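PDB 3CLK: transcription regulator from Lactobacillus plantarum WCFS1, which probably regulates transcription as a dimeric, LacI-type DNA-binding protein whose periplasmic-binding-protein-like core may respond to a small ligand. Local coordinates for residues F22-E33 and F240-Q249; R126-Q135 and E161-S169. All coordinates share one frame; numbering follows the deposited sequence.

Contact 1. Residues F22-E33 and F240-Q249; sequences FAQQILDGIQEE and FFQMGVTGVQ
Gly29 lies under the ring of Phe241, its CA 3.6 Å from the ring centroid and 15° off the normal, a CH-pi contact over the face. Phe241 acts as a knob in the hole formed by Gln25, Asp28, Gly29 and Glu32. The bond from its CA to its CB leads away overall, yet with CG anti to the backbone N (chi1 -169°) the ring comes back over helix 22-33. Glu32 reaches the same ring at its edge, the carboxylate plane turned steeply against the ring.

The neighbouring Phe240 works differently: Phe22 CB sits over one face of its ring, 3.8 Å from the centroid, while the two aromatic planes meet obliquely. Phe240 CB also touches Ile26 CG1 at 3.6 Å. At Gly29 and Gly244 the backbones themselves close up. Gly29 CA and Phe241 CA are 4.4 Å apart, and Ile30 CA and Gly244 CA equally so; a CB on either glycine would collide with the opposing backbone. Glycine at both positions thus allows an axis separation of 6.5 Å at a crossing angle of -40°.

Toward the C-terminal ends Ile30 CG2 meets Val248 CG2, and Glu33, bent at chi2, lays its CG against Val248 CB. The Glu33 and Gln249 side chains cross at about a right angle, and Gln249 NE2 gives Glu33 OE2 a weak hydrogen bond of 3.4 Å. Ile26 and Ile30 also rest on Leu72 and Leu94, seating helix 22-33 on strands 68-72 and 91-94.

Cohesion is therefore mainly apolar and steric, from aromatic faces and glycine-permitted backbone proximity; the buried carboxylate of Glu33, which has Lys36 as a long, weak ion-pair partner, probably adds only modest polar attraction.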
loop_
_atom_site.group_PDB
_atom_site.type_symbol
_atom_site.label_atom_id
_atom_site.label_comp_id
_atom_site.label_asym_id
_atom_site.label_seq_id
_atom_site.Cartn_x
_atom_site.Cartn_y
_atom_site.Cartn_z
ATOM N N PHE B 22 1.543 -0.144 5.988
ATOM C CA PHE B 22 2.068 0.224 7.297
ATOM C C PHE B 22 3.582 0.363 7.167
ATOM O O PHE B 22 4.207 1.163 7.860
ATOM C CB PHE B 22 1.696 -0.838 8.349
ATOM C CG PHE B 22 2.656 -1.994 8.430
ATOM C CD1 PHE B 22 3.818 -1.900 9.192
ATOM C CD2 PHE B 22 2.404 -3.177 7.741
ATOM C CE1 PHE B 22 4.714 -2.966 9.268
ATOM C CE2 PHE B 22 3.293 -4.248 7.809
ATOM C CZ PHE B 22 4.452 -4.142 8.575
ATOM N N ALA B 23 4.162 -0.408 6.253
ATOM C CA ALA B 23 5.601 -0.379 6.016
ATOM C C ALA B 23 6.041 0.963 5.438
ATOM O O ALA B 23 6.991 1.572 5.929
ATOM C CB ALA B 23 5.995 -1.508 5.078
ATOM N N GLN B 24 5.351 1.424 4.397
ATOM C CA GLN B 24 5.685 2.709 3.780
ATOM C C GLN B 24 5.713 3.810 4.830
ATOM O O GLN B 24 6.582 4.682 4.800
ATOM C CB GLN B 24 4.667 3.098 2.701
ATOM C CG GLN B 24 4.817 4.555 2.265
ATOM C CD GLN B 24 3.681 5.042 1.392
ATOM O OE1 GLN B 24 3.516 4.591 0.254
ATOM N NE2 GLN B 24 2.887 5.970 1.919
ATOM N N GLN B 25 4.745 3.772 5.743
ATOM C CA GLN B 25 4.657 4.763 6.807
ATOM C C GLN B 25 5.895 4.697 7.694
ATOM O O GLN B 25 6.412 5.723 8.123
ATOM C CB GLN B 25 3.398 4.533 7.649
ATOM C CG GLN B 25 2.108 4.832 6.898
ATOM C CD GLN B 25 2.129 6.208 6.251
ATOM O OE1 GLN B 25 2.241 7.226 6.935
ATOM N NE2 GLN B 25 2.028 6.242 4.924
ATOM N N ILE B 26 6.369 3.487 7.969
ATOM C CA ILE B 26 7.565 3.335 8.786
ATOM C C ILE B 26 8.769 3.793 7.966
ATOM O O ILE B 26 9.635 4.510 8.466
ATOM C CB ILE B 26 7.792 1.869 9.212
ATOM C CG1 ILE B 26 6.559 1.339 9.944
ATOM C CG2 ILE B 26 9.021 1.783 10.112
ATOM C CD1 ILE B 26 6.682 -0.100 10.388
ATOM N N LEU B 27 8.808 3.384 6.701
ATOM C CA LEU B 27 9.908 3.742 5.807
ATOM C C LEU B 27 10.034 5.252 5.618
ATOM O O LEU B 27 11.142 5.772 5.512
ATOM C CB LEU B 27 9.734 3.059 4.443
ATOM C CG LEU B 27 9.900 1.533 4.395
ATOM C CD1 LEU B 27 9.526 1.015 3.014
ATOM C CD2 LEU B 27 11.331 1.152 4.736
ATOM N N ASP B 28 8.909 5.958 5.573
ATOM C CA ASP B 28 8.964 7.407 5.415
ATOM C C ASP B 28 9.653 8.004 6.634
ATOM O O ASP B 28 10.474 8.911 6.508
ATOM C CB ASP B 28 7.565 8.011 5.269
ATOM C CG ASP B 28 6.913 7.668 3.943
ATOM O OD1 ASP B 28 7.629 7.575 2.923
ATOM O OD2 ASP B 28 5.677 7.506 3.917
ATOM N N GLY B 29 9.318 7.482 7.811
ATOM C CA GLY B 29 9.919 7.973 9.037
ATOM C C GLY B 29 11.409 7.680 9.075
ATOM O O GLY B 29 12.202 8.511 9.519
ATOM N N ILE B 30 11.785 6.492 8.610
ATOM C CA ILE B 30 13.185 6.083 8.574
ATOM C C ILE B 30 13.928 6.959 7.574
ATOM O O ILE B 30 15.005 7.484 7.863
ATOM C CB ILE B 30 13.328 4.605 8.131
ATOM C CG1 ILE B 30 12.768 3.678 9.208
ATOM C CG2 ILE B 30 14.790 4.273 7.858
ATOM C CD1 ILE B 30 12.756 2.220 8.801
ATOM N N GLN B 31 13.336 7.115 6.396
ATOM C CA GLN B 31 13.934 7.917 5.344
ATOM C C GLN B 31 14.213 9.336 5.821
ATOM O O GLN B 31 15.262 9.903 5.516
ATOM C CB GLN B 31 13.016 7.933 4.114
ATOM C CG GLN B 31 13.548 8.738 2.936
ATOM C CD GLN B 31 13.242 10.220 3.052
ATOM O OE1 GLN B 31 13.731 11.035 2.264
ATOM N NE2 GLN B 31 12.416 10.579 4.032
ATOM N N GLU B 32 13.286 9.907 6.584
ATOM C CA GLU B 32 13.467 11.268 7.071
ATOM C C GLU B 32 14.539 11.394 8.144
ATOM O O GLU B 32 15.375 12.294 8.086
ATOM C CB GLU B 32 12.147 11.831 7.601
ATOM C CG GLU B 32 12.267 13.262 8.093
ATOM C CD GLU B 32 10.929 13.959 8.192
ATOM O OE1 GLU B 32 10.225 14.038 7.159
ATOM O OE2 GLU B 32 10.588 14.433 9.297
ATOM N N GLU B 33 14.512 10.499 9.124
ATOM C CA GLU B 33 15.491 10.534 10.204
ATOM C C GLU B 33 16.874 10.198 9.657
ATOM O O GLU B 33 17.886 10.693 10.153
ATOM C CB GLU B 33 15.099 9.542 11.300
ATOM C CG GLU B 33 15.891 9.669 12.597
ATOM C CD GLU B 33 15.726 11.025 13.265
ATOM O OE1 GLU B 33 14.702 11.699 13.023
ATOM O OE2 GLU B 33 16.619 11.415 14.046
ATOM N N PHE B 240 3.333 4.648 13.129
ATOM C CA PHE B 240 4.370 3.973 12.351
ATOM C C PHE B 240 5.527 4.910 12.017
ATOM O O PHE B 240 6.696 4.524 12.081
ATOM C CB PHE B 240 3.783 3.426 11.043
ATOM C CG PHE B 240 2.675 2.420 11.239
ATOM C CD1 PHE B 240 2.919 1.208 11.877
ATOM C CD2 PHE B 240 1.390 2.679 10.762
ATOM C CE1 PHE B 240 1.894 0.256 12.037
ATOM C CE2 PHE B 240 0.364 1.737 10.916
ATOM C CZ PHE B 240 0.615 0.529 11.551
ATOM N N PHE B 241 5.195 6.140 11.646
ATOM C CA PHE B 241 6.210 7.119 11.289
ATOM C C PHE B 241 7.224 7.238 12.423
ATOM O O PHE B 241 8.433 7.126 12.207
ATOM C CB PHE B 241 5.569 8.483 11.039
ATOM C CG PHE B 241 6.500 9.482 10.408
ATOM C CD1 PHE B 241 6.645 9.538 9.026
ATOM C CD2 PHE B 241 7.238 10.362 11.197
ATOM C CE1 PHE B 241 7.511 10.462 8.434
ATOM C CE2 PHE B 241 8.107 11.287 10.616
ATOM C CZ PHE B 241 8.241 11.336 9.229
ATOM N N GLN B 242 6.720 7.459 13.631
ATOM C CA GLN B 242 7.571 7.602 14.795
ATOM C C GLN B 242 8.412 6.352 15.039
ATOM O O GLN B 242 9.552 6.450 15.485
ATOM C CB GLN B 242 6.731 7.914 16.031
ATOM C CG GLN B 242 7.565 8.219 17.272
ATOM C CD GLN B 242 8.587 9.320 17.024
ATOM O OE1 GLN B 242 8.253 10.390 16.504
ATOM N NE2 GLN B 242 9.836 9.065 17.399
HETATM N N MSE B 243 7.852 5.182 14.757
HETATM C CA MSE B 243 8.604 3.951 14.937
HETATM C C MSE B 243 9.851 4.034 14.077
HETATM O O MSE B 243 10.945 3.677 14.513
HETATM C CB MSE B 243 7.781 2.742 14.502
HETATM C CG MSE B 243 6.585 2.478 15.373
HETATM SE SE MSE B 243 5.726 0.836 14.858
HETATM C CE MSE B 243 3.996 1.141 15.684
ATOM N N GLY B 244 9.666 4.516 12.855
ATOM C CA GLY B 244 10.765 4.646 11.920
ATOM C C GLY B 244 11.777 5.686 12.346
ATOM O O GLY B 244 12.987 5.502 12.169
ATOM N N VAL B 245 11.283 6.794 12.894
ATOM C CA VAL B 245 12.162 7.859 13.366
ATOM C C VAL B 245 13.033 7.333 14.508
ATOM O O VAL B 245 14.257 7.412 14.457
ATOM C CB VAL B 245 11.350 9.069 13.876
ATOM C CG1 VAL B 245 12.278 10.085 14.547
ATOM C CG2 VAL B 245 10.617 9.711 12.716
ATOM N N THR B 246 12.380 6.786 15.528
ATOM C CA THR B 246 13.055 6.246 16.703
ATOM C C THR B 246 14.038 5.138 16.333
ATOM O O THR B 246 15.149 5.063 16.879
ATOM C CB THR B 246 12.023 5.697 17.709
ATOM O OG1 THR B 246 11.061 6.720 18.005
ATOM C CG2 THR B 246 12.700 5.270 19.003
ATOM N N GLY B 247 13.631 4.281 15.402
ATOM C CA GLY B 247 14.495 3.199 14.975
ATOM C C GLY B 247 15.852 3.713 14.533
ATOM O O GLY B 247 16.880 3.217 14.973
ATOM N N VAL B 248 15.859 4.714 13.663
ATOM C CA VAL B 248 17.112 5.277 13.194
ATOM C C VAL B 248 17.897 5.928 14.336
ATOM O O VAL B 248 19.122 5.939 14.319
ATOM C CB VAL B 248 16.875 6.319 12.082
ATOM C CG1 VAL B 248 18.189 6.990 11.701
ATOM C CG2 VAL B 248 16.267 5.642 10.868
ATOM N N GLN B 249 17.194 6.464 15.328
ATOM C CA GLN B 249 17.865 7.102 16.458
ATOM C C GLN B 249 18.571 6.074 17.340
ATOM O O GLN B 249 19.540 6.401 18.026
ATOM C CB GLN B 249 16.869 7.924 17.288
ATOM C CG GLN B 249 16.253 9.090 16.516
ATOM C CD GLN B 249 15.361 9.968 17.374
ATOM O OE1 GLN B 249 14.490 9.477 18.088
ATOM N NE2 GLN B 249 15.572 11.277 17.301
#

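Contact 2. Residues R126-Q135 and E161-S169; sequences RQIGIAGIDQ and EWIKPGDYS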
loop_
_atom_site.group_PDB
_atom_site.type_symbol
_atom_site.label_atom_id
_atom_site.label_comp_id
_atom_site.label_asym_id
_atom_site.label_seq_id
_atom_site.Cartn_x
_atom_site.Cartn_y
_atom_site.Cartn_z
ATOM N N ARG B 126 -21.838 -4.218 23.944
ATOM C CA ARG B 126 -21.456 -5.289 24.865
ATOM C C ARG B 126 -21.250 -6.602 24.111
ATOM O O ARG B 126 -20.549 -7.490 24.585
ATOM C CB ARG B 126 -22.508 -5.464 25.965
ATOM C CG ARG B 126 -22.500 -4.341 27.001
ATOM C CD ARG B 126 -23.476 -4.633 28.139
ATOM N NE ARG B 126 -23.104 -5.817 28.913
ATOM C CZ ARG B 126 -22.087 -5.876 29.768
ATOM N NH1 ARG B 126 -21.322 -4.813 29.975
ATOM N NH2 ARG B 126 -21.838 -7.005 30.422
ATOM N N GLN B 127 -21.876 -6.719 22.943
ATOM C CA GLN B 127 -21.733 -7.904 22.106
ATOM C C GLN B 127 -20.720 -7.495 21.040
ATOM O O GLN B 127 -21.067 -7.123 19.917
ATOM C CB GLN B 127 -23.083 -8.281 21.494
ATOM C CG GLN B 127 -24.129 -8.582 22.571
ATOM C CD GLN B 127 -25.344 -9.295 22.032
ATOM O OE1 GLN B 127 -26.197 -8.694 21.371
ATOM N NE2 GLN B 127 -25.429 -10.593 22.303
ATOM N N ILE B 128 -19.455 -7.570 21.436
ATOM C CA ILE B 128 -18.326 -7.151 20.619
ATOM C C ILE B 128 -17.467 -8.308 20.117
ATOM O O ILE B 128 -16.969 -9.106 20.911
ATOM C CB ILE B 128 -17.439 -6.210 21.457
ATOM C CG1 ILE B 128 -18.298 -5.084 22.041
ATOM C CG2 ILE B 128 -16.290 -5.670 20.620
ATOM C CD1 ILE B 128 -17.527 -4.114 22.937
ATOM N N GLY B 129 -17.289 -8.386 18.802
ATOM C CA GLY B 129 -16.474 -9.438 18.224
ATOM C C GLY B 129 -15.132 -8.892 17.768
ATOM O O GLY B 129 -14.944 -7.676 17.704
ATOM N N ILE B 130 -14.196 -9.790 17.464
ATOM C CA ILE B 130 -12.866 -9.408 16.996
ATOM C C ILE B 130 -12.477 -10.384 15.894
ATOM O O ILE B 130 -12.585 -11.612 16.060
ATOM C CB ILE B 130 -11.834 -9.419 18.150
ATOM C CG1 ILE B 130 -10.495 -8.885 17.643
ATOM C CG2 ILE B 130 -11.696 -10.826 18.739
ATOM C CD1 ILE B 130 -9.588 -8.396 18.746
ATOM N N ALA B 131 -12.032 -9.846 14.759
ATOM C CA ALA B 131 -11.724 -10.700 13.622
ATOM C C ALA B 131 -10.431 -10.460 12.867
ATOM O O ALA B 131 -9.930 -9.335 12.792
ATOM C CB ALA B 131 -12.880 -10.642 12.637
ATOM N N GLY B 132 -9.924 -11.551 12.290
ATOM C CA GLY B 132 -8.719 -11.517 11.483
ATOM C C GLY B 132 -7.367 -11.671 12.151
ATOM O O GLY B 132 -6.353 -11.734 11.462
ATOM N N ILE B 133 -7.329 -11.749 13.474
ATOM C CA ILE B 133 -6.045 -11.851 14.168
ATOM C C ILE B 133 -5.396 -13.230 14.124
ATOM O O ILE B 133 -6.061 -14.240 14.302
ATOM C CB ILE B 133 -6.179 -11.428 15.649
ATOM C CG1 ILE B 133 -6.577 -9.954 15.732
ATOM C CG2 ILE B 133 -4.866 -11.661 16.380
ATOM C CD1 ILE B 133 -6.682 -9.421 17.138
ATOM N N ASP B 134 -4.096 -13.266 13.856
ATOM C CA ASP B 134 -3.366 -14.533 13.860
ATOM C C ASP B 134 -3.046 -14.668 15.342
ATOM O O ASP B 134 -2.096 -14.072 15.854
ATOM C CB ASP B 134 -2.089 -14.437 13.016
ATOM C CG ASP B 134 -1.334 -15.765 12.931
ATOM O OD1 ASP B 134 -1.748 -16.743 13.591
ATOM O OD2 ASP B 134 -0.318 -15.824 12.202
ATOM N N GLN B 135 -3.890 -15.440 16.017
ATOM C CA GLN B 135 -3.855 -15.686 17.457
ATOM C C GLN B 135 -2.620 -16.348 18.085
ATOM O O GLN B 135 -2.414 -16.235 19.296
ATOM C CB GLN B 135 -5.093 -16.516 17.808
ATOM C CG GLN B 135 -5.627 -16.364 19.199
ATOM C CD GLN B 135 -6.935 -17.117 19.378
ATOM O OE1 GLN B 135 -7.851 -16.994 18.555
ATOM N NE2 GLN B 135 -7.035 -17.896 20.457
ATOM N N GLU B 161 -17.091 -17.736 20.220
ATOM C CA GLU B 161 -17.769 -17.592 18.939
ATOM C C GLU B 161 -17.636 -16.178 18.379
ATOM O O GLU B 161 -17.883 -15.948 17.194
ATOM C CB GLU B 161 -19.250 -17.955 19.079
ATOM C CG GLU B 161 -19.467 -19.367 19.582
ATOM C CD GLU B 161 -18.521 -20.351 18.921
ATOM O OE1 GLU B 161 -18.629 -20.547 17.691
ATOM O OE2 GLU B 161 -17.662 -20.914 19.634
ATOM N N TRP B 162 -17.245 -15.239 19.236
ATOM C CA TRP B 162 -17.076 -13.842 18.842
ATOM C C TRP B 162 -15.656 -13.581 18.344
ATOM O O TRP B 162 -15.311 -12.460 17.946
ATOM C CB TRP B 162 -17.372 -12.923 20.029
ATOM C CG TRP B 162 -18.812 -12.918 20.483
ATOM C CD1 TRP B 162 -19.868 -13.560 19.895
ATOM C CD2 TRP B 162 -19.354 -12.190 21.590
ATOM N NE1 TRP B 162 -21.033 -13.272 20.567
ATOM C CE2 TRP B 162 -20.748 -12.432 21.613
ATOM C CE3 TRP B 162 -18.800 -11.354 22.567
ATOM C CZ2 TRP B 162 -21.597 -11.869 22.570
ATOM C CZ3 TRP B 162 -19.646 -10.788 23.526
ATOM C CH2 TRP B 162 -21.028 -11.051 23.517
ATOM N N ILE B 163 -14.841 -14.630 18.367
ATOM C CA ILE B 163 -13.458 -14.542 17.941
ATOM C C ILE B 163 -13.276 -15.346 16.660
ATOM O O ILE B 163 -13.450 -16.574 16.652
ATOM C CB ILE B 163 -12.523 -15.092 19.047
ATOM C CG1 ILE B 163 -12.871 -14.424 20.383
ATOM C CG2 ILE B 163 -11.074 -14.824 18.698
ATOM C CD1 ILE B 163 -12.151 -15.030 21.596
ATOM N N LYS B 164 -12.960 -14.645 15.573
ATOM C CA LYS B 164 -12.755 -15.275 14.278
ATOM C C LYS B 164 -11.347 -14.963 13.810
ATOM O O LYS B 164 -11.058 -13.852 13.360
ATOM C CB LYS B 164 -13.768 -14.755 13.259
ATOM C CG LYS B 164 -15.215 -15.052 13.620
ATOM C CD LYS B 164 -15.480 -16.553 13.709
ATOM C CE LYS B 164 -16.939 -16.826 14.042
ATOM N NZ LYS B 164 -17.227 -18.280 14.168
ATOM N N PRO B 165 -10.437 -15.938 13.949
ATOM C CA PRO B 165 -9.040 -15.786 13.546
ATOM C C PRO B 165 -8.885 -15.566 12.046
ATOM O O PRO B 165 -9.771 -15.887 11.254
ATOM C CB PRO B 165 -8.405 -17.100 14.001
ATOM C CG PRO B 165 -9.205 -17.450 15.209
ATOM C CD PRO B 165 -10.615 -17.171 14.736
ATOM N N GLY B 166 -7.735 -15.032 11.675
ATOM C CA GLY B 166 -7.458 -14.768 10.282
ATOM C C GLY B 166 -5.995 -14.430 10.167
ATOM O O GLY B 166 -5.206 -14.733 11.067
ATOM N N ASP B 167 -5.633 -13.774 9.078
ATOM C CA ASP B 167 -4.248 -13.421 8.834
ATOM C C ASP B 167 -4.081 -11.947 8.511
ATOM O O ASP B 167 -3.232 -11.584 7.693
ATOM C CB ASP B 167 -3.706 -14.255 7.670
ATOM C CG ASP B 167 -4.564 -14.132 6.426
ATOM O OD1 ASP B 167 -5.344 -13.164 6.347
ATOM O OD2 ASP B 167 -4.456 -14.990 5.528
ATOM N N TYR B 168 -4.894 -11.102 9.139
ATOM C CA TYR B 168 -4.814 -9.659 8.921
ATOM C C TYR B 168 -5.097 -9.196 7.496
ATOM O O TYR B 168 -4.882 -8.032 7.177
ATOM C CB TYR B 168 -3.433 -9.130 9.308
ATOM C CG TYR B 168 -3.028 -9.405 10.731
ATOM C CD1 TYR B 168 -2.289 -10.543 11.060
ATOM C CD2 TYR B 168 -3.385 -8.532 11.756
ATOM C CE1 TYR B 168 -1.913 -10.800 12.382
ATOM C CE2 TYR B 168 -3.021 -8.782 13.074
ATOM C CZ TYR B 168 -2.285 -9.917 13.382
ATOM O OH TYR B 168 -1.927 -10.156 14.694
ATOM N N SER B 169 -5.590 -10.083 6.641
ATOM C CA SER B 169 -5.852 -9.697 5.260
ATOM C C SER B 169 -7.293 -9.252 5.015
ATOM O O SER B 169 -8.153 -9.361 5.885
ATOM C CB SER B 169 -5.537 -10.866 4.326
ATOM O OG SER B 169 -6.463 -11.923 4.525
HETATM O O HOH W 1 -9.603 -12.357 15.581
#
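Trp162 lays its six-membered ring along the backbone of Gln127 and Ile128, with CE3 3.3 Å from Ile128 O and CH2 3.5 Å from Gln127 CA. Gln127 C lies over one ring face, and Tyr147 of helix 138-153 also touches the indole. Replacing Trp162 with an alanine would probably open a gap over Gln127 and leave Tyr147 without its indole neighbour.

Beyond it the strands zip together: Ile130 N donates to Trp162 O, Lys164 N to Ile130 O (3.1 Å, 173° at the hydrogen), and Gly132 N to Lys164 O. Ile130 and Ile163 lie side by side, CG2 to CG2 4.0 Å. Gly132 O accepts from Tyr168 N at 2.8 Å while also lying over one face of the tyrosine ring. Packing is tightest where Gly132 CA and Gly166 CA come within 3.7 Å, and Gly166 N donates to Ile133 O from above the carbonyl plane. A water accepts from Ile133 N.

The outer side is looser: exposed Pro165 meets Gln135 OE1 through CG, Asp167 is exposed, and the end of Lys164 leads away from 126-135.

Strands 128-131 and 163-164, joined through helix 138-153 and paired in parallel, form a beta-alpha-beta unit, with 163-164 as an edge strand of the sheet in a periplasmic-binding-protein-like domain.

The two contacts lie on opposite sides of the chain's centre, with their own centres 28 Å apart and their nearest atoms about 8 Å apart, so they do not touch. Contact 2 is nested in sequence within the long loop closed by contact 1. Helix 22-34 packs on the parallel sheet containing strands 68-72 and 91-94, and helix 240-256 lies against helix 22-34, whereas strands 128-131 and 163-164 belong to the second, mixed sheet. Contact 2 thus builds the edge of one lobe. The other lobe is built from both the N-terminal part and the later helix 240-256, as in the two-lobed periplasmic-binding-protein-like fold.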